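Predicted protease of the collagenase family (Methanopyrus kandleri, PDB 5D88) is a TIM-barrel protein of the U32 family that binds zinc and probably acts as a peptidase. Local coordinates at residues S79-H93 with E114-V126. Sequence-based numbering, arbitrary orientation.
Sequences SVQALMDFTCAGCEH and EVDGVVVADPYLV. With ZN (zinc ion), chain B.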
loop_
_atom_site.group_PDB
_atom_site.type_symbol
_atom_site.label_atom_id
_atom_site.label_comp_id
_atom_site.label_asym_id
_atom_site.label_seq_id
_atom_site.Cartn_x
_atom_site.Cartn_y
_atom_site.Cartn_z
ATOM N N SER A 79 5.572 25.521 16.062
ATOM C CA SER A 79 4.346 24.806 15.734
ATOM C C SER A 79 4.604 23.304 15.815
ATOM O O SER A 79 5.744 22.841 15.717
ATOM C CB SER A 79 3.840 25.190 14.340
ATOM O OG SER A 79 3.557 26.574 14.284
ATOM N N VAL A 80 3.532 22.542 16.017
ATOM C CA VAL A 80 3.626 21.106 16.263
ATOM C C VAL A 80 2.616 20.366 15.405
ATOM O O VAL A 80 1.410 20.638 15.475
ATOM C CB VAL A 80 3.396 20.764 17.747
ATOM C CG1 VAL A 80 3.411 19.258 17.958
ATOM C CG2 VAL A 80 4.448 21.460 18.614
ATOM N N GLN A 81 3.091 19.383 14.653
ATOM C CA GLN A 81 2.202 18.467 13.964
ATOM C C GLN A 81 2.457 17.045 14.438
ATOM O O GLN A 81 3.601 16.637 14.656
ATOM C CB GLN A 81 2.363 18.566 12.450
ATOM C CG GLN A 81 1.907 19.909 11.908
ATOM C CD GLN A 81 2.154 20.101 10.423
ATOM O OE1 GLN A 81 2.912 19.365 9.792
ATOM N NE2 GLN A 81 1.521 21.122 9.861
ATOM N N ALA A 82 1.367 16.323 14.649
ATOM C CA ALA A 82 1.414 14.907 14.967
ATOM C C ALA A 82 1.558 14.112 13.681
ATOM O O ALA A 82 0.808 14.328 12.725
ATOM C CB ALA A 82 0.128 14.488 15.688
ATOM N N LEU A 83 2.495 13.172 13.671
ATOM C CA LEU A 83 2.656 12.226 12.573
ATOM C C LEU A 83 1.901 10.954 12.929
ATOM O O LEU A 83 2.286 10.223 13.851
ATOM C CB LEU A 83 4.135 11.945 12.310
ATOM C CG LEU A 83 4.488 10.983 11.173
ATOM C CD1 LEU A 83 4.061 11.563 9.811
ATOM C CD2 LEU A 83 5.965 10.716 11.182
ATOM N N MET A 84 0.826 10.703 12.191
ATOM C CA MET A 84 -0.073 9.561 12.398
ATOM C C MET A 84 -0.408 9.020 11.011
ATOM O O MET A 84 -1.557 8.974 10.586
ATOM C CB MET A 84 -1.337 9.967 13.159
ATOM C CG MET A 84 -2.127 8.775 13.654
ATOM S SD MET A 84 -3.530 9.280 14.647
ATOM C CE MET A 84 -4.440 10.115 13.399
ATOM N N ASP A 85 0.629 8.619 10.269
ATOM C CA ASP A 85 0.487 8.381 8.839
ATOM C C ASP A 85 0.457 6.906 8.482
ATOM O O ASP A 85 0.883 6.530 7.394
ATOM C CB ASP A 85 1.573 9.104 8.047
ATOM C CG ASP A 85 2.971 8.578 8.295
ATOM O OD1 ASP A 85 3.210 7.833 9.241
ATOM O OD2 ASP A 85 3.856 8.942 7.506
ATOM N N PHE A 86 -0.107 6.078 9.353
ATOM C CA PHE A 86 -0.340 4.685 9.017
ATOM C C PHE A 86 -1.012 4.538 7.658
ATOM O O PHE A 86 -1.890 5.325 7.282
ATOM C CB PHE A 86 -1.187 3.989 10.094
ATOM C CG PHE A 86 -2.552 4.574 10.303
ATOM C CD1 PHE A 86 -3.607 4.194 9.492
ATOM C CD2 PHE A 86 -2.781 5.465 11.343
ATOM C CE1 PHE A 86 -4.855 4.689 9.700
ATOM C CE2 PHE A 86 -4.041 5.972 11.573
ATOM C CZ PHE A 86 -5.085 5.590 10.745
ATOM N N THR A 87 -0.607 3.497 6.926
ATOM C CA THR A 87 -1.210 3.187 5.640
ATOM C C THR A 87 -2.223 2.063 5.726
ATOM O O THR A 87 -2.867 1.742 4.715
ATOM C CB THR A 87 -0.119 2.855 4.616
ATOM O OG1 THR A 87 0.770 1.848 5.126
ATOM C CG2 THR A 87 0.656 4.128 4.282
ATOM N N CYS A 88 -2.382 1.468 6.909
ATOM C CA CYS A 88 -3.344 0.404 7.146
ATOM C C CYS A 88 -3.715 0.410 8.620
ATOM O O CYS A 88 -2.839 0.536 9.478
ATOM C CB CYS A 88 -2.790 -0.973 6.755
ATOM S SG CYS A 88 -4.065 -2.259 6.760
ATOM N N ALA A 89 -5.018 0.319 8.896
ATOM C CA ALA A 89 -5.532 0.147 10.250
ATOM C C ALA A 89 -6.285 -1.172 10.393
ATOM O O ALA A 89 -7.110 -1.331 11.307
ATOM C CB ALA A 89 -6.425 1.328 10.619
ATOM N N GLY A 90 -5.994 -2.135 9.523
ATOM C CA GLY A 90 -6.649 -3.413 9.607
ATOM C C GLY A 90 -8.130 -3.250 9.381
ATOM O O GLY A 90 -8.556 -2.490 8.524
ATOM N N CYS A 91 -8.920 -3.967 10.184
ATOM C CA CYS A 91 -10.372 -3.961 10.102
ATOM C C CYS A 91 -11.013 -2.893 10.980
ATOM O O CYS A 91 -12.224 -2.939 11.207
ATOM C CB CYS A 91 -10.920 -5.337 10.484
ATOM S SG CYS A 91 -10.743 -6.597 9.162
ATOM N N GLU A 92 -10.244 -1.933 11.485
ATOM C CA GLU A 92 -10.838 -0.968 12.408
ATOM C C GLU A 92 -12.035 -0.252 11.786
ATOM O O GLU A 92 -13.064 -0.057 12.444
ATOM C CB GLU A 92 -9.789 0.044 12.862
ATOM C CG GLU A 92 -9.520 -0.045 14.356
ATOM C CD GLU A 92 -8.222 0.629 14.775
ATOM O OE1 GLU A 92 -7.922 1.730 14.263
ATOM O OE2 GLU A 92 -7.505 0.053 15.626
ATOM N N HIS A 93 -11.925 0.145 10.518
ATOM C CA HIS A 93 -12.992 0.909 9.876
ATOM C C HIS A 93 -14.255 0.076 9.675
ATOM O O HIS A 93 -15.324 0.645 9.431
ATOM C CB HIS A 93 -12.500 1.472 8.523
ATOM C CG HIS A 93 -11.297 2.380 8.624
ATOM N ND1 HIS A 93 -10.982 3.082 9.770
ATOM C CD2 HIS A 93 -10.326 2.688 7.720
ATOM C CE1 HIS A 93 -9.876 3.786 9.568
ATOM N NE2 HIS A 93 -9.468 3.578 8.327
ATOM N N GLU A 114 -3.061 19.222 21.854
ATOM C CA GLU A 114 -3.258 20.526 21.224
ATOM C C GLU A 114 -2.243 20.771 20.112
ATOM O O GLU A 114 -1.613 21.830 20.035
ATOM C CB GLU A 114 -3.208 21.649 22.256
ATOM C CG GLU A 114 -4.326 21.586 23.272
ATOM C CD GLU A 114 -4.242 22.700 24.279
ATOM O OE1 GLU A 114 -4.354 23.874 23.878
ATOM O OE2 GLU A 114 -4.051 22.399 25.471
ATOM N N VAL A 115 -2.104 19.782 19.223
ATOM C CA VAL A 115 -1.268 19.989 18.053
ATOM C C VAL A 115 -1.944 20.966 17.096
ATOM O O VAL A 115 -3.158 21.216 17.143
ATOM C CB VAL A 115 -0.922 18.668 17.341
ATOM C CG1 VAL A 115 -0.213 17.716 18.294
ATOM C CG2 VAL A 115 -2.162 18.003 16.718
ATOM N N ASP A 116 -1.118 21.563 16.240
ATOM C CA ASP A 116 -1.579 22.487 15.215
ATOM C C ASP A 116 -2.043 21.786 13.947
ATOM O O ASP A 116 -2.836 22.360 13.185
ATOM C CB ASP A 116 -0.455 23.461 14.870
ATOM C CG ASP A 116 0.003 24.262 16.080
ATOM O OD1 ASP A 116 -0.801 25.079 16.569
ATOM O OD2 ASP A 116 1.153 24.070 16.545
ATOM N N GLY A 117 -1.549 20.581 13.697
ATOM C CA GLY A 117 -1.910 19.840 12.508
ATOM C C GLY A 117 -1.572 18.377 12.682
ATOM O O GLY A 117 -0.946 17.963 13.668
ATOM N N VAL A 118 -1.986 17.596 11.689
ATOM C CA VAL A 118 -1.811 16.147 11.701
ATOM C C VAL A 118 -1.380 15.710 10.313
ATOM O O VAL A 118 -1.968 16.137 9.308
ATOM C CB VAL A 118 -3.087 15.383 12.126
ATOM C CG1 VAL A 118 -2.729 13.945 12.440
ATOM C CG2 VAL A 118 -3.753 16.022 13.326
ATOM N N VAL A 119 -0.346 14.871 10.264
ATOM C CA VAL A 119 0.196 14.318 9.034
ATOM C C VAL A 119 -0.305 12.888 8.925
ATOM O O VAL A 119 0.057 12.033 9.738
ATOM C CB VAL A 119 1.733 14.373 9.017
ATOM C CG1 VAL A 119 2.269 13.863 7.685
ATOM C CG2 VAL A 119 2.251 15.804 9.311
ATOM N N VAL A 120 -1.148 12.626 7.926
ATOM C CA VAL A 120 -1.834 11.349 7.788
ATOM C C VAL A 120 -1.700 10.864 6.351
ATOM O O VAL A 120 -1.440 11.636 5.435
ATOM C CB VAL A 120 -3.324 11.461 8.169
ATOM C CG1 VAL A 120 -3.458 11.939 9.604
ATOM C CG2 VAL A 120 -4.081 12.396 7.223
ATOM N N ALA A 121 -1.935 9.577 6.161
ATOM C CA ALA A 121 -2.026 8.984 4.836
ATOM C C ALA A 121 -3.421 8.506 4.467
ATOM O O ALA A 121 -3.805 8.581 3.304
ATOM C CB ALA A 121 -1.068 7.810 4.729
ATOM N N ASP A 122 -4.170 7.974 5.419
ATOM C CA ASP A 122 -5.414 7.301 5.119
ATOM C C ASP A 122 -6.443 8.312 4.638
ATOM O O ASP A 122 -6.739 9.268 5.359
ATOM C CB ASP A 122 -5.862 6.579 6.387
ATOM C CG ASP A 122 -7.089 5.674 6.198
ATOM O OD1 ASP A 122 -7.828 5.794 5.225
ATOM O OD2 ASP A 122 -7.310 4.815 7.085
ATOM N N PRO A 123 -6.985 8.155 3.431
ATOM C CA PRO A 123 -7.998 9.091 2.924
ATOM C C PRO A 123 -9.194 9.274 3.842
ATOM O O PRO A 123 -9.816 10.352 3.886
ATOM C CB PRO A 123 -8.432 8.435 1.606
ATOM C CG PRO A 123 -7.415 7.497 1.239
ATOM C CD PRO A 123 -6.672 7.090 2.463
ATOM N N TYR A 124 -9.567 8.231 4.561
ATOM C CA TYR A 124 -10.708 8.369 5.455
ATOM C C TYR A 124 -10.384 9.320 6.602
ATOM O O TYR A 124 -11.238 10.115 7.017
ATOM C CB TYR A 124 -11.104 6.983 5.955
ATOM C CG TYR A 124 -12.276 6.914 6.883
ATOM C CD1 TYR A 124 -13.470 7.568 6.603
ATOM C CD2 TYR A 124 -12.211 6.142 8.032
ATOM C CE1 TYR A 124 -14.559 7.450 7.458
ATOM C CE2 TYR A 124 -13.288 6.039 8.893
ATOM C CZ TYR A 124 -14.452 6.688 8.595
ATOM O OH TYR A 124 -15.512 6.570 9.452
ATOM N N LEU A 125 -9.153 9.248 7.130
ATOM C CA LEU A 125 -8.740 10.180 8.174
ATOM C C LEU A 125 -8.693 11.607 7.657
ATOM O O LEU A 125 -9.025 12.544 8.390
ATOM C CB LEU A 125 -7.377 9.802 8.737
ATOM C CG LEU A 125 -7.422 8.979 9.997
ATOM C CD1 LEU A 125 -8.169 7.660 9.723
ATOM C CD2 LEU A 125 -6.004 8.771 10.455
ATOM N N VAL A 126 -8.206 11.801 6.428
ATOM C CA VAL A 126 -8.213 13.134 5.828
ATOM C C VAL A 126 -9.615 13.709 5.887
ATOM O O VAL A 126 -9.832 14.857 6.290
ATOM C CB VAL A 126 -7.703 13.075 4.371
ATOM C CG1 VAL A 126 -7.877 14.424 3.674
ATOM C CG2 VAL A 126 -6.230 12.650 4.317
HETATM ZN ZN ZN B . -2.873 -4.013 7.571
HETATM O O HOH W 1 -2.838 7.720 8.200
#
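H93 meets D122 and Y124 where two neighbouring barrel strands run out into loops. D122 is the side chain to follow: its CB lies 3.9 Å from F86 CE1. With CG anti to the backbone N (chi1 -173°), the carboxylate comes up to the edge of the F86 ring, its plane nearly perpendicular to the ring's, with OD2 near CE1. OD2 accepts a nearly straight hydrogen bond from H93 NE2 (2.8 Å, 176°) on its syn side, 21° out of the carboxylate plane; OD2 lies in the imidazole plane. OD1 makes the N-cap bond of helix 123-132, accepting from Y124 N at 3.1 Å, and is also hydrogen-bonded to Y225 OH of the second subunit. Y124 turns its edge onto the face of H93. With an alanine at H93, D122 OD2 would probably lose its N-H partner and the edge of Y124 the face it rests on. L125 CD2 touches both F86 CZ (3.3 Å) and M84 CE. C88 and H209 bind zinc with the same two residues of the second subunit. Strands 79-83 and 117-120, adjacent in the eight-stranded parallel barrel, form a beta-alpha-beta unit with helix 98-113, on which A82 and L125 pack.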